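Local atomic coordinates of eukaryotic Translation Initiation 4E (Schistosoma mansoni, PDB entry 3HXI), a protein that probably starts cap-dependent translation by binding the 7-methylguanosine cap of messenger RNA, and is held here with a cap analogue and a 4E-BP peptide. Residues Ser69-Met72 / Pro78-Glu81; Leu104-Leu107 / Asp111-Thr114; Arg154-Leu159 / Asp163-Gln168. All coordinates share one frame; numbering follows the deposited sequence.

Contact 1: residues Ser69-Met72 / Pro78-Glu81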
# COMPACT_ATOMS: atom_id res chain seq x y z
N SER A 69 -6.33 4.80 9.25
CA SER A 69 -7.79 5.00 9.35
C SER A 69 -8.27 6.44 9.13
O SER A 69 -9.37 6.66 8.63
CB SER A 69 -8.31 4.49 10.70
OG SER A 69 -7.66 5.14 11.77
N ASP A 70 -7.46 7.41 9.52
CA ASP A 70 -7.86 8.82 9.35
C ASP A 70 -7.71 9.36 7.93
O ASP A 70 -8.10 10.49 7.64
CB ASP A 70 -7.10 9.72 10.33
CG ASP A 70 -7.72 9.73 11.71
OD1 ASP A 70 -8.94 9.46 11.82
OD2 ASP A 70 -7.00 10.02 12.69
N ILE A 71 -7.14 8.53 7.06
CA ILE A 71 -6.82 8.94 5.69
C ILE A 71 -7.72 8.20 4.71
O ILE A 71 -7.66 6.97 4.62
CB ILE A 71 -5.35 8.63 5.34
CG1 ILE A 71 -4.41 9.22 6.39
CG2 ILE A 71 -5.02 9.15 3.92
CD1 ILE A 71 -2.96 8.87 6.19
N MET A 72 -8.54 8.95 3.98
CA MET A 72 -9.35 8.38 2.93
C MET A 72 -8.43 7.90 1.81
O MET A 72 -7.42 8.54 1.51
CB MET A 72 -10.35 9.41 2.40
CG MET A 72 -11.53 9.64 3.33
SD MET A 72 -12.68 10.86 2.67
CE MET A 72 -11.69 12.36 2.82
N PRO A 78 -6.43 15.43 2.42
CA PRO A 78 -5.37 16.41 2.72
C PRO A 78 -4.02 15.75 2.87
O PRO A 78 -3.00 16.30 2.45
CB PRO A 78 -5.81 17.01 4.07
CG PRO A 78 -7.27 16.79 4.13
CD PRO A 78 -7.56 15.53 3.37
N LYS A 79 -4.01 14.54 3.43
CA LYS A 79 -2.77 13.79 3.62
C LYS A 79 -2.23 13.16 2.33
O LYS A 79 -1.06 12.79 2.27
CB LYS A 79 -2.94 12.73 4.70
CG LYS A 79 -3.24 13.28 6.10
CD LYS A 79 -2.01 13.82 6.78
CE LYS A 79 -1.01 12.71 7.08
NZ LYS A 79 0.29 13.31 7.49
N ASN A 80 -3.07 13.07 1.30
CA ASN A 80 -2.63 12.55 -0.02
C ASN A 80 -2.41 13.60 -1.09
O ASN A 80 -1.61 13.39 -2.00
CB ASN A 80 -3.60 11.49 -0.57
CG ASN A 80 -3.74 10.27 0.33
OD1 ASN A 80 -2.76 9.78 0.90
ND2 ASN A 80 -4.96 9.76 0.44
N GLU A 81 -3.11 14.73 -1.01
CA GLU A 81 -3.17 15.66 -2.15
C GLU A 81 -1.81 16.22 -2.61
O GLU A 81 -1.64 16.51 -3.80
CB GLU A 81 -4.18 16.78 -1.88
CG GLU A 81 -3.89 17.63 -0.66
CD GLU A 81 -4.85 18.80 -0.53
OE1 GLU A 81 -5.08 19.25 0.61
OE2 GLU A 81 -5.35 19.27 -1.57
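The branches of Ile71 are set by a chi1 of -53°, which leaves CG2 opposite the backbone N and CG1 opposite the carbonyl carbon, while Asn80 (chi1 -61°) holds its amide carbon beside its own backbone N. The result is that the two branches of Ile71 meet different residues of the short helix 78-81. Its CG2 methyl lies against the Asn80 amide, with Ile71 CG2 3.5 Å from Asn80 ND2 and 3.8 Å from Asn80 OD1. The longer branch goes to the neighbouring residue: Ile71 CD1 comes within 4.1 Å of Lys79 CB, and the two side chains run nearly perpendicular to each other. The lysine offers just the root of its chain, because bends at chi2 and chi3 carry the ammonium away from the isoleucine.

A polar approach continues this packing. Met72 O is 2.9 Å from Asn80 ND2, and the same nitrogen is hydrogen-bonded to Lys74 O, in the loop between the two segments. The amide thus draws the loop backbone toward the helix with one end and receives the isoleucine methyl beside it. Asp77 works in the same sense, one carboxylate oxygen accepting from Met72 N and the other from Lys79 N. Beneath, Ile71 and Asn80 both rest on Cys122 of strand 121-127, so the inner half of the contact is buried, whereas Met72 and Lys79 are exposed.

The Asn80 side chain is about 7 Å from the bound m7GpppG. In the eIF4E family the loop closed off here carries a tryptophan and a glutamate that recognise the methylated base, consistent with a short loop-to-helix closure at the base of the cap-binding loop.

Contact 2: residues Leu104-Leu107 / Asp111-Thr114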
# COMPACT_ATOMS: atom_id res chain seq x y z
N LEU A 104 2.23 -5.27 3.46
CA LEU A 104 1.36 -4.91 4.56
C LEU A 104 2.02 -5.14 5.92
O LEU A 104 1.85 -4.35 6.83
CB LEU A 104 0.01 -5.65 4.46
CG LEU A 104 -0.83 -5.41 3.19
CD1 LEU A 104 -2.23 -5.93 3.45
CD2 LEU A 104 -0.85 -3.93 2.71
N MET A 105 2.81 -6.21 6.03
CA MET A 105 3.58 -6.44 7.25
C MET A 105 4.54 -5.27 7.52
O MET A 105 4.63 -4.78 8.64
CB MET A 105 4.33 -7.77 7.19
CG MET A 105 3.44 -8.98 7.52
SD MET A 105 4.43 -10.49 7.80
CE MET A 105 5.14 -10.75 6.18
N LEU A 106 5.24 -4.82 6.49
CA LEU A 106 6.16 -3.70 6.61
C LEU A 106 5.41 -2.45 7.10
O LEU A 106 5.87 -1.76 8.01
CB LEU A 106 6.87 -3.45 5.27
CG LEU A 106 7.68 -2.15 5.09
CD1 LEU A 106 8.78 -1.98 6.15
CD2 LEU A 106 8.24 -2.08 3.67
N LEU A 107 4.23 -2.21 6.53
CA LEU A 107 3.44 -1.03 6.91
C LEU A 107 2.83 -1.13 8.31
O LEU A 107 3.04 -0.23 9.12
CB LEU A 107 2.35 -0.71 5.89
CG LEU A 107 2.73 0.28 4.77
CD1 LEU A 107 3.83 -0.29 3.89
CD2 LEU A 107 1.51 0.66 3.93
N ASP A 111 7.91 -1.18 10.22
CA ASP A 111 9.30 -1.67 10.29
C ASP A 111 10.25 -0.82 9.45
O ASP A 111 10.99 -1.33 8.60
CB ASP A 111 9.40 -3.17 9.94
CG ASP A 111 10.67 -3.80 10.49
OD1 ASP A 111 11.23 -3.22 11.45
OD2 ASP A 111 11.11 -4.84 9.96
N TRP A 112 10.19 0.49 9.70
CA TRP A 112 11.03 1.49 9.06
C TRP A 112 12.09 1.84 10.08
O TRP A 112 11.84 1.74 11.27
CB TRP A 112 10.22 2.77 8.75
CG TRP A 112 8.93 2.48 8.04
CD1 TRP A 112 7.68 2.41 8.60
CD2 TRP A 112 8.78 2.16 6.66
NE1 TRP A 112 6.76 2.09 7.64
CE2 TRP A 112 7.39 1.92 6.44
CE3 TRP A 112 9.66 2.06 5.57
CZ2 TRP A 112 6.87 1.59 5.18
CZ3 TRP A 112 9.15 1.71 4.32
CH2 TRP A 112 7.76 1.50 4.13
N ASP A 113 13.26 2.28 9.61
CA ASP A 113 14.34 2.64 10.53
C ASP A 113 13.97 3.80 11.47
O ASP A 113 14.32 3.75 12.66
CB ASP A 113 15.63 2.92 9.76
CG ASP A 113 16.27 1.65 9.16
OD1 ASP A 113 15.98 0.53 9.64
OD2 ASP A 113 17.09 1.78 8.22
N THR A 114 13.25 4.80 10.96
CA THR A 114 13.02 6.06 11.67
C THR A 114 11.55 6.42 11.80
O THR A 114 10.74 6.04 10.95
CB THR A 114 13.75 7.23 10.94
OG1 THR A 114 13.10 7.49 9.70
CG2 THR A 114 15.20 6.88 10.65
O HOH W 1 4.03 2.16 8.42
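Leu107 O and Trp112 NE1 are joined by a single water, which donates to the carbonyl oxygen Leu107 O at 2.7 Å and accepts from the indole nitrogen Trp112 NE1 at 2.8 Å. The water sits in the plane of the indole, at its edge, so it gives a helix-end carbonyl and the one N-H of a buried ring a partner each. A direct backbone bond lies one residue earlier: Asp111 N donates to Leu106 O at 3.1 Å, nearly straight (165°) and in the carbonyl plane. Spanning five residues, it is wider than a regular helical turn and bends the chain back over the end of helix 96-108.

That bend brings the tryptophan across Leu106. With CG opposite the backbone N (chi1 168°), the leucine turns its branches to one face of the ring; Leu106 CD1 stands 3.9 Å above the centre of the six-membered ring of Trp112, right on the normal, a CH-pi contact. The other methyl reaches the far end, Leu106 CD2 being 3.6 Å from Trp112 CH2. Leu107 comes from a different direction: its CD1 meets Trp112 CZ2 at 3.8 Å near the plane of the ring. Face and edge are thus both packed by successive residues of one helix, which helps set the tilt of the indole together with the water at its N-H.

Ile121 of strand 121-127 and Ile151 of helix 145-159 also touch the ring. Arg158 forms a salt bridge with Asp111. Trp112 O accepts a hydrogen bond from a basic side chain of the bound peptide, while Met105 and Asp111 pack on apolar side chains of it: this helix end with its tryptophan belongs to the 4E-BP-binding surface of eIF4E.

Contact 3: residues Arg154-Leu159 / Asp163-Gln168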
# COMPACT_ATOMS: atom_id res chain seq x y z
N ARG A 154 13.69 0.44 1.41
CA ARG A 154 13.15 -0.57 2.34
C ARG A 154 12.06 -1.44 1.70
O ARG A 154 12.00 -2.64 1.96
CB ARG A 154 12.65 0.12 3.63
CG ARG A 154 11.96 -0.78 4.68
CD ARG A 154 12.84 -1.91 5.23
NE ARG A 154 14.21 -1.49 5.56
CZ ARG A 154 14.59 -1.03 6.76
NH1 ARG A 154 13.73 -0.92 7.76
NH2 ARG A 154 15.87 -0.68 6.96
N ILE A 155 11.18 -0.83 0.89
CA ILE A 155 10.15 -1.57 0.15
C ILE A 155 10.81 -2.62 -0.74
O ILE A 155 10.38 -3.79 -0.78
CB ILE A 155 9.27 -0.63 -0.70
CG1 ILE A 155 8.37 0.24 0.18
CG2 ILE A 155 8.35 -1.41 -1.67
CD1 ILE A 155 7.57 1.32 -0.61
N LYS A 156 11.85 -2.22 -1.48
CA LYS A 156 12.52 -3.13 -2.42
C LYS A 156 13.14 -4.29 -1.67
O LYS A 156 13.08 -5.44 -2.13
CB LYS A 156 13.59 -2.42 -3.25
CG LYS A 156 13.07 -1.32 -4.14
CD LYS A 156 14.01 -1.05 -5.31
CE LYS A 156 13.80 -2.04 -6.45
NZ LYS A 156 14.94 -1.96 -7.40
N GLU A 157 13.73 -3.99 -0.52
CA GLU A 157 14.36 -5.02 0.31
C GLU A 157 13.31 -6.02 0.76
O GLU A 157 13.46 -7.22 0.53
CB GLU A 157 15.06 -4.41 1.50
CG GLU A 157 16.34 -3.68 1.13
CD GLU A 157 16.87 -2.79 2.25
OE1 GLU A 157 16.20 -2.64 3.29
OE2 GLU A 157 17.97 -2.21 2.07
N ARG A 158 12.23 -5.52 1.35
CA ARG A 158 11.25 -6.40 1.96
C ARG A 158 10.48 -7.20 0.92
O ARG A 158 10.12 -8.36 1.16
CB ARG A 158 10.29 -5.63 2.88
CG ARG A 158 10.93 -5.08 4.14
CD ARG A 158 11.29 -6.16 5.17
NE ARG A 158 11.82 -5.52 6.37
CZ ARG A 158 13.09 -5.11 6.54
NH1 ARG A 158 14.01 -5.27 5.59
NH2 ARG A 158 13.43 -4.51 7.67
N LEU A 159 10.25 -6.60 -0.24
CA LEU A 159 9.52 -7.27 -1.32
C LEU A 159 10.43 -8.05 -2.27
O LEU A 159 9.95 -8.73 -3.16
CB LEU A 159 8.63 -6.29 -2.06
CG LEU A 159 7.26 -5.99 -1.42
CD1 LEU A 159 7.36 -5.50 0.04
CD2 LEU A 159 6.53 -4.97 -2.27
N ASP A 163 13.29 -5.18 -10.36
CA ASP A 163 13.02 -4.13 -11.32
C ASP A 163 12.91 -2.78 -10.63
O ASP A 163 12.57 -2.70 -9.44
CB ASP A 163 11.74 -4.42 -12.10
CG ASP A 163 11.87 -5.62 -12.99
OD1 ASP A 163 12.95 -6.22 -13.01
OD2 ASP A 163 10.91 -5.94 -13.70
N THR A 164 13.17 -1.73 -11.42
CA THR A 164 13.10 -0.36 -10.95
C THR A 164 11.70 -0.02 -10.45
O THR A 164 10.69 -0.34 -11.10
CB THR A 164 13.45 0.62 -12.09
OG1 THR A 164 14.77 0.33 -12.54
CG2 THR A 164 13.36 2.08 -11.62
N ILE A 165 11.66 0.64 -9.30
CA ILE A 165 10.41 1.22 -8.79
C ILE A 165 10.41 2.74 -8.97
O ILE A 165 11.46 3.37 -8.94
CB ILE A 165 10.13 0.83 -7.32
CG1 ILE A 165 11.22 1.32 -6.35
CG2 ILE A 165 9.93 -0.69 -7.20
CD1 ILE A 165 10.81 1.19 -4.87
N TYR A 166 9.21 3.32 -9.12
CA TYR A 166 9.01 4.69 -9.57
C TYR A 166 8.21 5.51 -8.57
O TYR A 166 7.15 5.06 -8.11
CB TYR A 166 8.28 4.69 -10.92
CG TYR A 166 9.00 3.88 -11.99
CD1 TYR A 166 10.09 4.41 -12.69
CD2 TYR A 166 8.59 2.57 -12.28
CE1 TYR A 166 10.76 3.66 -13.67
CE2 TYR A 166 9.25 1.81 -13.25
CZ TYR A 166 10.33 2.36 -13.94
OH TYR A 166 10.96 1.61 -14.89
N PHE A 167 8.70 6.70 -8.23
CA PHE A 167 7.94 7.60 -7.35
C PHE A 167 7.22 8.69 -8.16
O PHE A 167 7.86 9.53 -8.80
CB PHE A 167 8.81 8.25 -6.26
CG PHE A 167 8.01 9.05 -5.27
CD1 PHE A 167 7.33 8.40 -4.24
CD2 PHE A 167 7.90 10.42 -5.39
CE1 PHE A 167 6.54 9.11 -3.33
CE2 PHE A 167 7.12 11.14 -4.47
CZ PHE A 167 6.44 10.47 -3.45
N GLN A 168 5.89 8.65 -8.10
CA GLN A 168 5.02 9.47 -8.94
C GLN A 168 4.16 10.34 -8.06
O GLN A 168 3.30 9.84 -7.33
CB GLN A 168 4.13 8.59 -9.83
CG GLN A 168 4.92 7.59 -10.61
CD GLN A 168 4.05 6.60 -11.36
OE1 GLN A 168 2.87 6.39 -11.02
NE2 GLN A 168 4.63 6.00 -12.40
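A beta-alpha-beta crossover ends here: helix 145-159 leads from strand 134-139 to strand 166-169, which lies parallel to it with strand 84-89 in between. Lys156 on the helix meets Ile165, where the chain comes in toward strand 166-169, the two side chains lying alongside one another and pointing opposite ways. Lys156 CG presses on the isoleucine tip, Ile165 CD1, at 3.5 Å, a tight pair for carbons, and Lys156 CD lies 3.8 Å from Ile165 CG1. Ile165 reaches the lysine by holding CG1 between its backbone N and carbonyl carbon (chi1 62°).

Past this apolar stem the lysine chain bends at chi3 (81°) and sends its ammonium to the strand's approach, where Lys156 NZ makes a weak hydrogen bond to Asp163 O at 3.2 Å. A second weak bond links the same nitrogen to Ile189 O, at the C-terminal carboxylate, so the ammonium probably also gains from that charge.

On the helix itself, Arg154 NE bonds Glu157 OE1 at 3.2 Å in a salt bridge, and Arg154 CD lies 3.4 Å over the centre of the Arg158 guanidinium. Ile155 and Leu159 pack on Ile88 of strand 84-89, as Ile165 does on Trp86. This is helix-on-sheet packing, in the layer of helices behind the curved antiparallel sheet of the eIF4E fold.

How the contacts relate
The three contacts follow one another along the chain, all within one eIF4E fold. Contacts 2 and 3 have centres 13 Å apart and touch: Arg154 gives a probable hydrogen bond from NH1 to Asp111 O and a salt bridge from NH2 to Asp113 OD1, and its CG packs on Leu106 and Trp112. Helix 145-159 is thereby tied to the end of helix 96-108 and the loop that follows it. Contact 1 stands apart, its centre 19 Å from contact 2 and 22 Å from contact 3, on the opposite side of the chain's centre from the latter. Contacts 1 and 2 both touch strand 121-127, consistent with one sheet lying between the cap-side loop and the peptide-binding helix end.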